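Local coordinates for putative cell adhesion protein (Bacteroides thetaiotaomicron, PDB 4DGU) that is probably a fimbrial protein of a pilus type made by human gut bacteria, inferred to act in cell adhesion, and binds zinc ions, at residues A[43-55]-A[78-92]. Numbering follows the deposited sequence.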
# COMPACT_ATOMS: atom_id res chain seq x y z
N GLY A 43 33.06 25.47 3.67
CA GLY A 43 33.89 25.52 2.47
C GLY A 43 33.17 25.11 1.21
O GLY A 43 33.67 25.35 0.11
N GLU A 44 31.99 24.48 1.34
CA GLU A 44 31.19 24.11 0.17
C GLU A 44 30.53 25.37 -0.40
O GLU A 44 30.18 26.29 0.35
CB GLU A 44 30.16 23.02 0.51
CG GLU A 44 30.78 21.68 0.90
CD GLU A 44 31.81 21.14 -0.07
OE1 GLU A 44 31.42 20.72 -1.19
OE2 GLU A 44 33.02 21.18 0.25
N VAL A 45 30.44 25.43 -1.73
CA VAL A 45 29.88 26.57 -2.47
C VAL A 45 28.46 26.20 -2.96
O VAL A 45 28.24 25.12 -3.51
CB VAL A 45 30.82 26.99 -3.65
CG1 VAL A 45 30.25 28.16 -4.46
CG2 VAL A 45 32.23 27.32 -3.16
N ILE A 46 27.50 27.13 -2.75
CA ILE A 46 26.11 27.06 -3.21
C ILE A 46 25.84 28.28 -4.12
O ILE A 46 26.50 29.31 -3.98
CB ILE A 46 25.06 27.01 -2.05
CG1 ILE A 46 25.15 28.26 -1.13
CG2 ILE A 46 25.11 25.69 -1.27
CD1 ILE A 46 23.90 28.63 -0.50
N SER A 47 24.87 28.14 -5.04
CA SER A 47 24.37 29.23 -5.87
C SER A 47 23.17 29.76 -5.15
O SER A 47 22.20 29.03 -4.97
CB SER A 47 24.00 28.75 -7.27
OG SER A 47 25.14 28.24 -7.93
N MSE A 48 23.22 31.00 -4.68
CA MSE A 48 22.10 31.56 -3.96
C MSE A 48 21.59 32.85 -4.61
O MSE A 48 22.37 33.61 -5.17
CB MSE A 48 22.50 31.80 -2.52
CG MSE A 48 21.34 32.20 -1.66
SE MSE A 48 21.81 32.41 0.17
CE MSE A 48 23.03 33.89 0.03
N ALA A 49 20.27 33.06 -4.60
CA ALA A 49 19.60 34.24 -5.14
C ALA A 49 18.39 34.63 -4.30
O ALA A 49 17.76 33.78 -3.66
CB ALA A 49 19.15 33.98 -6.57
N ALA A 50 18.08 35.92 -4.30
CA ALA A 50 16.85 36.45 -3.75
C ALA A 50 15.87 36.40 -4.90
O ALA A 50 16.30 36.51 -6.06
CB ALA A 50 17.04 37.86 -3.24
N SER A 51 14.57 36.24 -4.59
CA SER A 51 13.54 36.17 -5.63
C SER A 51 13.70 37.29 -6.69
O SER A 51 13.95 38.46 -6.37
CB SER A 51 12.14 36.21 -4.99
OG SER A 51 11.13 36.77 -5.82
N GLY A 52 13.60 36.88 -7.95
CA GLY A 52 13.71 37.77 -9.10
C GLY A 52 15.11 38.24 -9.45
O GLY A 52 15.25 39.20 -10.19
N GLN A 53 16.15 37.57 -8.91
CA GLN A 53 17.57 37.93 -9.07
C GLN A 53 18.38 36.74 -9.56
O GLN A 53 17.88 35.63 -9.55
CB GLN A 53 18.15 38.46 -7.74
CG GLN A 53 17.44 39.71 -7.22
CD GLN A 53 17.55 40.90 -8.16
OE1 GLN A 53 16.55 41.44 -8.64
NE2 GLN A 53 18.77 41.35 -8.42
N ASP A 54 19.63 36.98 -9.98
CA ASP A 54 20.51 35.91 -10.49
C ASP A 54 21.18 35.18 -9.35
O ASP A 54 21.48 35.80 -8.32
CB ASP A 54 21.61 36.47 -11.43
CG ASP A 54 21.17 37.16 -12.71
OD1 ASP A 54 21.59 38.32 -12.94
OD2 ASP A 54 20.46 36.51 -13.53
N TYR A 55 21.46 33.88 -9.56
CA TYR A 55 22.18 33.04 -8.60
C TYR A 55 23.65 33.45 -8.57
O TYR A 55 24.28 33.61 -9.61
CB TYR A 55 22.03 31.56 -8.97
CG TYR A 55 20.64 31.00 -8.71
CD1 TYR A 55 20.24 30.67 -7.42
CD2 TYR A 55 19.76 30.74 -9.76
CE1 TYR A 55 18.98 30.11 -7.18
CE2 TYR A 55 18.50 30.17 -9.53
CZ TYR A 55 18.11 29.87 -8.23
OH TYR A 55 16.87 29.34 -7.98
N THR A 78 12.63 36.19 0.07
CA THR A 78 12.71 34.76 -0.19
C THR A 78 14.03 34.50 -0.92
O THR A 78 14.33 35.15 -1.92
CB THR A 78 11.49 34.28 -0.98
OG1 THR A 78 10.32 34.70 -0.29
CG2 THR A 78 11.47 32.78 -1.16
N PHE A 79 14.82 33.54 -0.39
CA PHE A 79 16.07 33.11 -0.97
C PHE A 79 15.90 31.70 -1.56
O PHE A 79 15.06 30.95 -1.10
CB PHE A 79 17.20 33.13 0.07
CG PHE A 79 17.50 34.50 0.61
CD1 PHE A 79 18.37 35.35 -0.07
CD2 PHE A 79 16.93 34.94 1.80
CE1 PHE A 79 18.63 36.63 0.42
CE2 PHE A 79 17.20 36.21 2.28
CZ PHE A 79 18.05 37.05 1.59
N TYR A 80 16.68 31.39 -2.60
CA TYR A 80 16.70 30.13 -3.34
C TYR A 80 18.13 29.71 -3.50
O TYR A 80 18.97 30.55 -3.79
CB TYR A 80 16.04 30.29 -4.71
CG TYR A 80 14.60 30.73 -4.64
CD1 TYR A 80 13.59 29.80 -4.39
CD2 TYR A 80 14.24 32.07 -4.77
CE1 TYR A 80 12.25 30.19 -4.32
CE2 TYR A 80 12.91 32.47 -4.71
CZ TYR A 80 11.91 31.53 -4.49
OH TYR A 80 10.59 31.90 -4.38
N ALA A 81 18.42 28.42 -3.30
CA ALA A 81 19.80 27.96 -3.40
C ALA A 81 19.91 26.58 -4.03
O ALA A 81 19.08 25.70 -3.77
CB ALA A 81 20.44 27.94 -2.02
N HIS A 82 20.96 26.38 -4.84
CA HIS A 82 21.31 25.11 -5.47
C HIS A 82 22.62 24.58 -4.91
O HIS A 82 23.56 25.34 -4.72
CB HIS A 82 21.44 25.24 -7.00
CG HIS A 82 20.14 25.45 -7.70
ND1 HIS A 82 19.39 24.39 -8.18
CD2 HIS A 82 19.49 26.61 -8.00
CE1 HIS A 82 18.32 24.92 -8.75
NE2 HIS A 82 18.33 26.26 -8.66
N TYR A 83 22.66 23.27 -4.63
CA TYR A 83 23.85 22.56 -4.20
C TYR A 83 23.92 21.23 -4.94
O TYR A 83 22.99 20.45 -4.86
CB TYR A 83 23.98 22.33 -2.68
CG TYR A 83 25.29 21.65 -2.38
CD1 TYR A 83 26.49 22.35 -2.43
CD2 TYR A 83 25.35 20.27 -2.17
CE1 TYR A 83 27.72 21.71 -2.25
CE2 TYR A 83 26.57 19.61 -1.99
CZ TYR A 83 27.75 20.34 -2.02
OH TYR A 83 28.95 19.70 -1.84
N PRO A 84 25.01 20.95 -5.68
CA PRO A 84 26.21 21.80 -5.91
C PRO A 84 25.89 23.09 -6.69
O PRO A 84 24.80 23.21 -7.26
CB PRO A 84 27.14 20.87 -6.72
CG PRO A 84 26.62 19.46 -6.48
CD PRO A 84 25.14 19.65 -6.38
N ALA A 85 26.82 24.07 -6.70
CA ALA A 85 26.64 25.36 -7.40
C ALA A 85 26.38 25.18 -8.92
O ALA A 85 26.85 24.21 -9.52
CB ALA A 85 27.86 26.24 -7.19
N LEU A 86 25.65 26.12 -9.52
CA LEU A 86 25.34 26.12 -10.95
C LEU A 86 26.50 26.61 -11.80
O LEU A 86 27.40 27.29 -11.30
CB LEU A 86 24.15 27.05 -11.24
CG LEU A 86 22.86 26.87 -10.45
CD1 LEU A 86 21.92 28.02 -10.73
CD2 LEU A 86 22.20 25.54 -10.78
N THR A 87 26.39 26.36 -13.13
CA THR A 87 27.28 26.87 -14.19
C THR A 87 26.97 28.39 -14.34
O THR A 87 25.89 28.83 -13.93
CB THR A 87 27.05 26.10 -15.49
N ASP A 88 27.92 29.19 -14.91
CA ASP A 88 27.75 30.65 -15.08
C ASP A 88 26.50 31.00 -15.95
O ASP A 88 25.83 32.00 -15.68
CB ASP A 88 29.02 31.29 -15.66
N GLU A 89 26.18 30.13 -16.94
CA GLU A 89 25.03 30.25 -17.84
C GLU A 89 23.69 29.98 -17.10
O GLU A 89 22.72 30.71 -17.34
CB GLU A 89 25.17 29.29 -19.04
N ALA A 90 23.63 28.94 -16.21
CA ALA A 90 22.43 28.55 -15.44
C ALA A 90 22.10 29.55 -14.30
O ALA A 90 20.92 29.76 -13.99
CB ALA A 90 22.60 27.15 -14.87
N ALA A 91 23.14 30.18 -13.70
CA ALA A 91 23.02 31.20 -12.63
C ALA A 91 22.16 32.41 -13.10
O ALA A 91 21.36 32.94 -12.31
CB ALA A 91 24.40 31.66 -12.20
N THR A 92 22.31 32.81 -14.39
CA THR A 92 21.57 33.91 -15.02
C THR A 92 20.15 33.45 -15.40
O THR A 92 19.25 34.27 -15.55
CB THR A 92 22.33 34.45 -16.25
OG1 THR A 92 22.55 33.40 -17.18
CG2 THR A 92 23.65 35.13 -15.89
O HOH W 1 29.34 23.82 -5.52
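The ring of Y55 lies over the edge of the H82 imidazole in a T-shaped stack, the two planes 76° apart and CD2 of H82 3.5 Å from CZ of Y55. Both polar ends, OH of Y55 and NE2 of H82, are hydrogen-bonded to the backbone oxygen of L160. CG of Y55 anti to the carbonyl carbon (chi1 -72°) sets the ring beside H82, with L86 CD1 at 3.6 Å from Y55 CD2 and CB of Y80 next to its hydroxyl. Were this tyrosine an alanine, the H82 edge and the L86 methyl would probably lose the ring they pack on, and the oxygen of L160 one of its two donors. The Y55 backbone N also donates to O of A91 (2.9 Å), joining the weakly bonded turn 88-91 to it. Nearby, S47 OG accepts a fairly straight bond from L86 N (2.7 Å, 164°), fixing the chain just after cis-P84. Where strand 78-83 ends, Y83 OH donates to the anti side of E44 OE1 (2.8 Å). Strands 45-50 and 78-83 pair antiparallel, S47, A49, Y80 and H82 on the Y55 side and M48, A50, F79 and A81 opposite, against V121 and L123, consistent with the beta-sandwich of transthyretin-like fimbrillin domains.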